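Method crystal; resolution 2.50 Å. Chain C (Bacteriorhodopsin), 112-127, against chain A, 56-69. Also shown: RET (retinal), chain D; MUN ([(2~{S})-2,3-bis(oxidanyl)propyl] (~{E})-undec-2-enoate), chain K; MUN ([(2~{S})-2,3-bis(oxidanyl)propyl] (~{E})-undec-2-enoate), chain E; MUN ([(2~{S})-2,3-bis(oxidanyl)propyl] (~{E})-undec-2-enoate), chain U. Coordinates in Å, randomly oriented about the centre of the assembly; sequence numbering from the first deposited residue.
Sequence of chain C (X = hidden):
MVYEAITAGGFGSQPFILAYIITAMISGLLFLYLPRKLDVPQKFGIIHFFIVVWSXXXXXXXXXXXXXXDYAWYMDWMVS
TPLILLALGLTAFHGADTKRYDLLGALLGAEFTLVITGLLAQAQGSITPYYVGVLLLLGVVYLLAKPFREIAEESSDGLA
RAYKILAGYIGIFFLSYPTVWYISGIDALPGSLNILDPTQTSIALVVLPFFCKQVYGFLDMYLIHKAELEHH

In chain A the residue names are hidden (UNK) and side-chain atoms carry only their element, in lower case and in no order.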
# COMPACT_ATOMS: atom_id res chain seq x y z
N PHE C 112 3.10 4.70 -9.54
CA PHE C 112 3.60 3.68 -8.63
C PHE C 112 4.32 2.57 -9.39
O PHE C 112 5.48 2.27 -9.12
CB PHE C 112 2.44 3.09 -7.82
CG PHE C 112 2.85 2.01 -6.87
CD1 PHE C 112 3.62 2.30 -5.76
CD2 PHE C 112 2.43 0.70 -7.07
CE1 PHE C 112 3.99 1.30 -4.88
CE2 PHE C 112 2.79 -0.30 -6.19
CZ PHE C 112 3.57 0.00 -5.09
N THR C 113 3.64 2.01 -10.38
CA THR C 113 4.19 0.89 -11.15
C THR C 113 5.44 1.33 -11.90
O THR C 113 6.38 0.55 -12.07
CB THR C 113 3.16 0.38 -12.18
OG1 THR C 113 1.84 0.42 -11.61
CG2 THR C 113 3.48 -1.04 -12.60
N LEU C 114 5.31 2.47 -12.58
CA LEU C 114 6.43 3.17 -13.19
C LEU C 114 7.67 3.14 -12.31
O LEU C 114 8.71 2.62 -12.71
CB LEU C 114 5.98 4.62 -13.43
CG LEU C 114 6.85 5.65 -14.14
CD1 LEU C 114 5.92 6.73 -14.68
CD2 LEU C 114 7.88 6.26 -13.20
N VAL C 115 7.51 3.55 -11.05
CA VAL C 115 8.63 3.65 -10.13
C VAL C 115 9.13 2.26 -9.72
O VAL C 115 10.31 2.08 -9.44
CB VAL C 115 8.24 4.43 -8.86
CG1 VAL C 115 9.36 4.36 -7.82
CG2 VAL C 115 7.91 5.87 -9.20
N ILE C 116 8.22 1.29 -9.71
CA ILE C 116 8.60 -0.08 -9.37
C ILE C 116 9.42 -0.72 -10.48
O ILE C 116 10.26 -1.58 -10.23
CB ILE C 116 7.37 -0.97 -9.09
CG1 ILE C 116 7.09 -1.03 -7.59
CG2 ILE C 116 7.61 -2.37 -9.62
CD1 ILE C 116 7.14 0.31 -6.89
N THR C 117 9.19 -0.28 -11.72
CA THR C 117 9.97 -0.78 -12.85
C THR C 117 11.42 -0.33 -12.75
O THR C 117 12.33 -1.09 -13.09
CB THR C 117 9.41 -0.28 -14.20
OG1 THR C 117 9.47 1.15 -14.25
CG2 THR C 117 7.97 -0.73 -14.38
N GLY C 118 11.63 0.93 -12.38
CA GLY C 118 12.95 1.40 -11.99
C GLY C 118 13.60 0.46 -10.99
O GLY C 118 14.68 -0.08 -11.23
N LEU C 119 12.95 0.31 -9.84
CA LEU C 119 13.31 -0.71 -8.86
C LEU C 119 13.71 -2.02 -9.54
O LEU C 119 14.80 -2.54 -9.29
CB LEU C 119 12.13 -0.94 -7.91
CG LEU C 119 12.35 -1.81 -6.66
CD1 LEU C 119 12.86 -3.19 -7.02
CD2 LEU C 119 13.28 -1.12 -5.66
N LEU C 120 12.86 -2.52 -10.43
CA LEU C 120 13.08 -3.81 -11.07
C LEU C 120 14.27 -3.74 -12.03
O LEU C 120 15.10 -4.64 -12.07
CB LEU C 120 11.83 -4.26 -11.82
CG LEU C 120 10.63 -4.67 -10.96
CD1 LEU C 120 9.52 -5.22 -11.83
CD2 LEU C 120 11.04 -5.68 -9.90
N ALA C 121 14.31 -2.68 -12.84
CA ALA C 121 15.42 -2.46 -13.75
C ALA C 121 16.75 -2.64 -13.02
O ALA C 121 17.59 -3.44 -13.44
CB ALA C 121 15.34 -1.07 -14.36
N GLN C 122 16.90 -1.94 -11.91
CA GLN C 122 18.17 -1.91 -11.19
C GLN C 122 18.46 -3.26 -10.53
O GLN C 122 19.58 -3.77 -10.60
CB GLN C 122 18.16 -0.81 -10.13
CG GLN C 122 19.33 -0.86 -9.17
CD GLN C 122 19.34 0.30 -8.19
OE1 GLN C 122 18.73 1.34 -8.45
NE2 GLN C 122 19.99 0.12 -7.05
N ALA C 123 17.45 -3.82 -9.87
CA ALA C 123 17.62 -5.08 -9.15
C ALA C 123 17.97 -6.21 -10.11
O ALA C 123 18.82 -7.05 -9.81
CB ALA C 123 16.36 -5.42 -8.38
N GLN C 124 17.33 -6.21 -11.28
CA GLN C 124 17.55 -7.25 -12.27
C GLN C 124 18.85 -7.02 -13.02
O GLN C 124 19.42 -7.94 -13.60
CB GLN C 124 16.38 -7.29 -13.26
CG GLN C 124 15.08 -7.79 -12.66
CD GLN C 124 13.96 -7.90 -13.68
OE1 GLN C 124 14.21 -7.94 -14.88
NE2 GLN C 124 12.73 -8.00 -13.20
N GLY C 125 19.32 -5.77 -13.02
CA GLY C 125 20.33 -5.33 -13.96
C GLY C 125 19.88 -5.50 -15.40
O GLY C 125 20.64 -5.97 -16.25
N SER C 126 18.63 -5.16 -15.67
CA SER C 126 18.04 -5.36 -16.99
C SER C 126 17.13 -4.18 -17.35
O SER C 126 16.45 -3.63 -16.49
CB SER C 126 17.24 -6.66 -17.02
OG SER C 126 15.99 -6.47 -17.66
N ILE C 127 17.18 -3.77 -18.61
CA ILE C 127 16.54 -2.53 -19.03
C ILE C 127 15.08 -2.76 -19.41
O ILE C 127 14.31 -1.81 -19.56
CB ILE C 127 17.27 -1.89 -20.23
CG1 ILE C 127 16.83 -0.44 -20.40
CG2 ILE C 127 17.00 -2.69 -21.49
CD1 ILE C 127 17.75 0.56 -19.73
N UNK A 56 2.71 -9.11 -15.26
CA UNK A 56 3.78 -9.20 -16.25
C UNK A 56 5.11 -8.72 -15.70
O UNK A 56 6.12 -9.41 -15.80
N UNK A 57 5.11 -7.52 -15.14
CA UNK A 57 6.33 -6.93 -14.61
C UNK A 57 6.99 -7.86 -13.59
O UNK A 57 8.16 -8.19 -13.72
c UNK A 57 6.03 -5.57 -13.96
c UNK A 57 5.63 -3.11 -14.22
c UNK A 57 5.97 -4.40 -14.94
c UNK A 57 7.28 -4.28 -15.70
N UNK A 58 6.20 -8.32 -12.62
CA UNK A 58 6.74 -9.09 -11.51
C UNK A 58 7.39 -10.38 -12.02
O UNK A 58 8.35 -10.87 -11.43
c UNK A 58 5.64 -9.43 -10.51
s UNK A 58 6.49 -7.06 -9.33
c UNK A 58 7.58 -8.07 -8.34
c UNK A 58 5.17 -8.23 -9.69
N UNK A 59 6.94 -10.85 -13.18
CA UNK A 59 7.39 -12.14 -13.70
C UNK A 59 8.71 -12.00 -14.45
O UNK A 59 9.38 -13.00 -14.73
c UNK A 59 3.64 -15.52 -12.77
c UNK A 59 5.33 -15.05 -14.38
o UNK A 59 2.78 -16.41 -12.17
c UNK A 59 4.44 -15.94 -13.81
c UNK A 59 4.60 -13.34 -12.89
c UNK A 59 3.72 -14.23 -12.30
c UNK A 59 5.41 -13.73 -13.95
c UNK A 59 6.33 -12.74 -14.63
N UNK A 60 9.10 -10.77 -14.75
CA UNK A 60 10.42 -10.51 -15.33
C UNK A 60 11.52 -10.88 -14.35
O UNK A 60 12.70 -10.93 -14.72
o UNK A 60 10.37 -8.20 -14.58
c UNK A 60 9.59 -8.65 -16.82
c UNK A 60 10.58 -9.03 -15.73
N UNK A 61 11.14 -11.18 -13.11
CA UNK A 61 12.11 -11.54 -12.08
C UNK A 61 12.45 -13.02 -12.14
O UNK A 61 13.36 -13.48 -11.46
n UNK A 61 10.46 -9.08 -10.24
c UNK A 61 11.62 -9.69 -10.41
o UNK A 61 12.70 -9.11 -10.31
c UNK A 61 11.56 -11.18 -10.70
N UNK A 62 11.76 -13.76 -13.01
CA UNK A 62 12.16 -15.12 -13.33
C UNK A 62 13.09 -15.16 -14.54
O UNK A 62 13.88 -16.09 -14.69
c UNK A 62 9.99 -16.09 -12.42
c UNK A 62 7.80 -15.82 -11.47
c UNK A 62 8.66 -15.74 -12.55
c UNK A 62 8.26 -16.27 -10.25
c UNK A 62 9.58 -16.65 -10.11
c UNK A 62 10.44 -16.57 -11.20
c UNK A 62 10.93 -16.00 -13.59
N UNK A 63 13.03 -14.12 -15.36
CA UNK A 63 13.89 -14.02 -16.53
C UNK A 63 15.24 -13.42 -16.16
O UNK A 63 16.20 -13.48 -16.94
c UNK A 63 13.23 -13.16 -17.61
c UNK A 63 11.87 -13.65 -18.12
c UNK A 63 11.91 -15.15 -18.39
c UNK A 63 11.46 -12.88 -19.36
N UNK A 64 15.28 -12.71 -15.03
CA UNK A 64 16.49 -12.03 -14.59
C UNK A 64 16.55 -12.02 -13.07
O UNK A 64 15.78 -11.32 -12.41
n UNK A 64 17.98 -10.73 -17.03
o UNK A 64 15.84 -10.18 -17.37
c UNK A 64 16.74 -10.52 -16.61
c UNK A 64 16.51 -10.59 -15.11
N UNK A 65 17.48 -12.78 -12.51
CA UNK A 65 17.57 -12.93 -11.07
C UNK A 65 17.63 -11.56 -10.40
O UNK A 65 18.43 -10.71 -10.78
c UNK A 65 19.33 -13.41 -9.29
c UNK A 65 19.66 -14.64 -8.47
n UNK A 65 20.56 -15.47 -8.98
o UNK A 65 19.08 -14.86 -7.40
c UNK A 65 18.79 -13.75 -10.67
N UNK A 66 16.89 -11.43 -9.30
CA UNK A 66 16.97 -10.24 -8.46
C UNK A 66 16.65 -10.63 -7.03
O UNK A 66 16.39 -11.80 -6.74
o UNK A 66 14.71 -9.35 -8.32
c UNK A 66 15.97 -9.19 -8.95
N UNK A 67 16.73 -9.67 -6.11
CA UNK A 67 16.44 -9.94 -4.71
C UNK A 67 14.96 -10.25 -4.53
O UNK A 67 14.58 -11.03 -3.65
c UNK A 67 15.30 -5.46 -4.87
c UNK A 67 14.13 -6.28 -2.96
c UNK A 67 16.11 -6.58 -4.85
c UNK A 67 14.94 -7.39 -2.94
c UNK A 67 15.90 -7.58 -3.92
c UNK A 67 16.85 -8.75 -3.84
c UNK A 67 14.30 -5.31 -3.92
N UNK A 68 14.15 -9.82 -5.50
CA UNK A 68 12.71 -10.04 -5.45
C UNK A 68 12.34 -11.42 -5.98
O UNK A 68 11.19 -11.86 -5.84
c UNK A 68 12.00 -8.97 -6.28
c UNK A 68 11.46 -8.07 -4.00
c UNK A 68 11.14 -7.98 -5.48
c UNK A 68 11.35 -6.57 -6.00
N UNK A 69 13.25 -12.04 -6.72
CA UNK A 69 12.91 -13.17 -7.58
C UNK A 69 12.27 -14.29 -6.78
O UNK A 69 11.31 -14.93 -7.24
c UNK A 69 14.16 -13.69 -8.29
o UNK A 69 14.73 -12.69 -9.12
C1 RET D . 12.38 5.81 -13.33
C2 RET D . 13.10 4.64 -14.02
C3 RET D . 12.12 3.69 -14.70
C4 RET D . 11.42 4.40 -15.85
C5 RET D . 10.87 5.74 -15.36
C6 RET D . 11.20 6.32 -14.17
C7 RET D . 10.54 7.55 -13.79
C8 RET D . 10.90 8.19 -12.64
C9 RET D . 10.19 9.38 -12.24
C10 RET D . 10.53 10.04 -11.06
C11 RET D . 9.96 11.23 -10.59
C12 RET D . 10.51 11.56 -9.35
C13 RET D . 10.19 12.69 -8.57
C14 RET D . 10.80 12.87 -7.32
C15 RET D . 10.53 13.88 -6.40
C16 RET D . 11.85 5.37 -11.97
C17 RET D . 13.35 6.98 -13.16
C18 RET D . 9.79 6.41 -16.20
C19 RET D . 9.09 9.95 -13.13
C20 RET D . 9.24 13.76 -9.12
CAR MUN K . 4.71 -5.34 2.37
CAQ MUN K . 4.31 -6.26 3.52
CAP MUN K . 5.37 -7.34 3.70
CAO MUN K . 5.88 -7.79 2.33
CAN MUN K . 7.40 -7.77 2.31
CAM MUN K . 7.89 -7.49 0.89
CAK MUN K . 9.35 -7.96 0.75
CAH MUN K . 9.47 -8.88 -0.46
CAF MUN K . 10.95 -9.08 -0.81
CAC MUN K . 11.82 -9.65 0.31
CAA MUN K . 13.30 -9.82 -0.03
OAD MUN K . 13.81 -9.18 -0.95
OAB MUN K . 13.99 -10.67 0.78
CAE MUN K . 14.22 -11.90 0.08
CAG MUN K . 15.72 -12.16 -0.01
OAJ MUN K . 16.41 -10.92 -0.20
CAI MUN K . 16.20 -12.82 1.29
OAL MUN K . 16.43 -14.21 1.06
CAR MUN E . 7.64 -4.86 -5.57
CAQ MUN E . 8.19 -4.15 -4.33
CAP MUN E . 7.03 -3.49 -3.57
CAO MUN E . 7.57 -2.86 -2.28
CAN MUN E . 8.75 -3.68 -1.76
CAM MUN E . 9.96 -2.77 -1.57
CAK MUN E . 11.22 -3.63 -1.37
CAH MUN E . 12.02 -3.09 -0.18
CAF MUN E . 13.13 -2.16 -0.69
CAC MUN E . 14.49 -2.82 -0.96
CAA MUN E . 14.85 -3.99 -0.03
OAD MUN E . 13.97 -4.66 0.51
OAB MUN E . 16.17 -4.29 0.01
CAE MUN E . 16.35 -5.71 0.12
CAG MUN E . 17.77 -6.08 -0.33
OAJ MUN E . 17.98 -5.62 -1.66
CAI MUN E . 18.79 -5.42 0.61
OAL MUN E . 20.10 -5.52 0.03
CAN MUN U . 6.28 -6.67 -24.60
CAM MUN U . 7.20 -6.73 -23.38
CAK MUN U . 8.49 -7.47 -23.75
CAH MUN U . 8.31 -8.97 -23.51
CAF MUN U . 9.25 -9.43 -22.39
CAC MUN U . 10.75 -9.33 -22.72
CAA MUN U . 11.72 -9.87 -21.63
OAD MUN U . 11.38 -9.85 -20.45
OAB MUN U . 13.01 -9.99 -22.03
CAE MUN U . 13.86 -9.50 -21.00
CAG MUN U . 14.89 -10.56 -20.62
OAJ MUN U . 14.74 -11.70 -21.48
CAI MUN U . 16.30 -9.99 -20.78
OAL MUN U . 17.26 -11.05 -20.75

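Position 56 has no side-chain atoms and lies out of reach of this stretch of chain C; it is Gly A56.

Position 57 carries four carbons, forked at the second, and its CA-to-CB bond points toward chain C. One terminal carbon meets the methyls of Thr C113 and Thr C117, one turn apart: Leu A57. Its CD1 lies 3.3 Å from CG2 of Thr C117 and 3.4 Å from CG2 of Thr C113.

Position 58 is an unbranched chain of two carbons, a sulfur and a carbon. Its CA-to-CB bond points away, yet the chain curls back and the sulfur reaches Leu C120, so this is Met A58, with SD 4.3 Å from CD1 of Leu C120.

At 59 one carbon leads to a six-carbon ring bearing an oxygen. Its CA-to-CB bond points away and it touches nothing of this stretch of chain C; it is Tyr A59, its hydroxyl hydrogen-bonded elsewhere in the structure.

Position 60 has one carbon carrying an oxygen and a carbon, and the oxygen meets Gln C124: Thr A60. Its OG1 accepts a hydrogen bond from NE2 of Gln C124 at 2.7 Å and gives its own proton to O of Leu A57, 2.4 Å from OG1, a very short contact.

Position 61 shows two carbons, the second carrying an oxygen and a nitrogen; the oxygen faces Gln C124 and the nitrogen Leu C120. It is Asn A61. NE2 of Gln C124 makes a weak hydrogen bond to its OD1 at 3.1 Å, while its ND2 donates to O of Met A58 at 3.0 Å, consistent with the amide's orientation.

Position 62, one carbon and a plain six-carbon ring, its CA-to-CB bond pointing away, is Phe A62. Position 63, four carbons forked at the second, misses this stretch of chain C and meets a lipid: Leu A63, CD1 lying 3.2 Å from OAD of MUN in chain U.

Position 64 has two carbons, the second carrying an oxygen and a nitrogen, and packs on Gln C124: Asn A64, whose CB is 3.5 Å from OE1 of Gln C124.

Position 65 has three carbons, the third carrying an oxygen and a nitrogen; its CA-to-CB bond points away, and its backbone meets chain C. It is Gln A65.

At 66 a single carbon bearing an oxygen packs on Ala C123: Ser A66. Its OG donates to OD1 of Asn A61 at 2.8 Å.

Position 67, one carbon and an unsubstituted six-carbon ring, presents its edge to Ala C123: Phe A67, CE1 lying 3.7 Å from CB of Ala C123, while a lipid oxygen lies over one face.

Position 68, four carbons forked at the second, meets Leu C119 and Leu C120: Leu A68, its CD2 3.8 Å from CD1 of Leu C119. Position 69, one carbon and an oxygen, makes no contact with this stretch of chain C: Ser A69.

The helices run nearly parallel, 2° apart, with axes 10.5 Å apart at closest approach. Leu C120 is the knob, seated among Leu A57, Met A58, Thr A60 and Asn A61. Beyond it, Gln C124 spends its amide nitrogen on two acceptors. There the loop after the chain A helix comes close: CB of Ala C123 lies 3.8 Å from CB of Ser A66, and CA of Gln C124 4.9 Å from CA of Ser A66.

Chain A, residues 56-69: GLMYTNFLNQSFLS
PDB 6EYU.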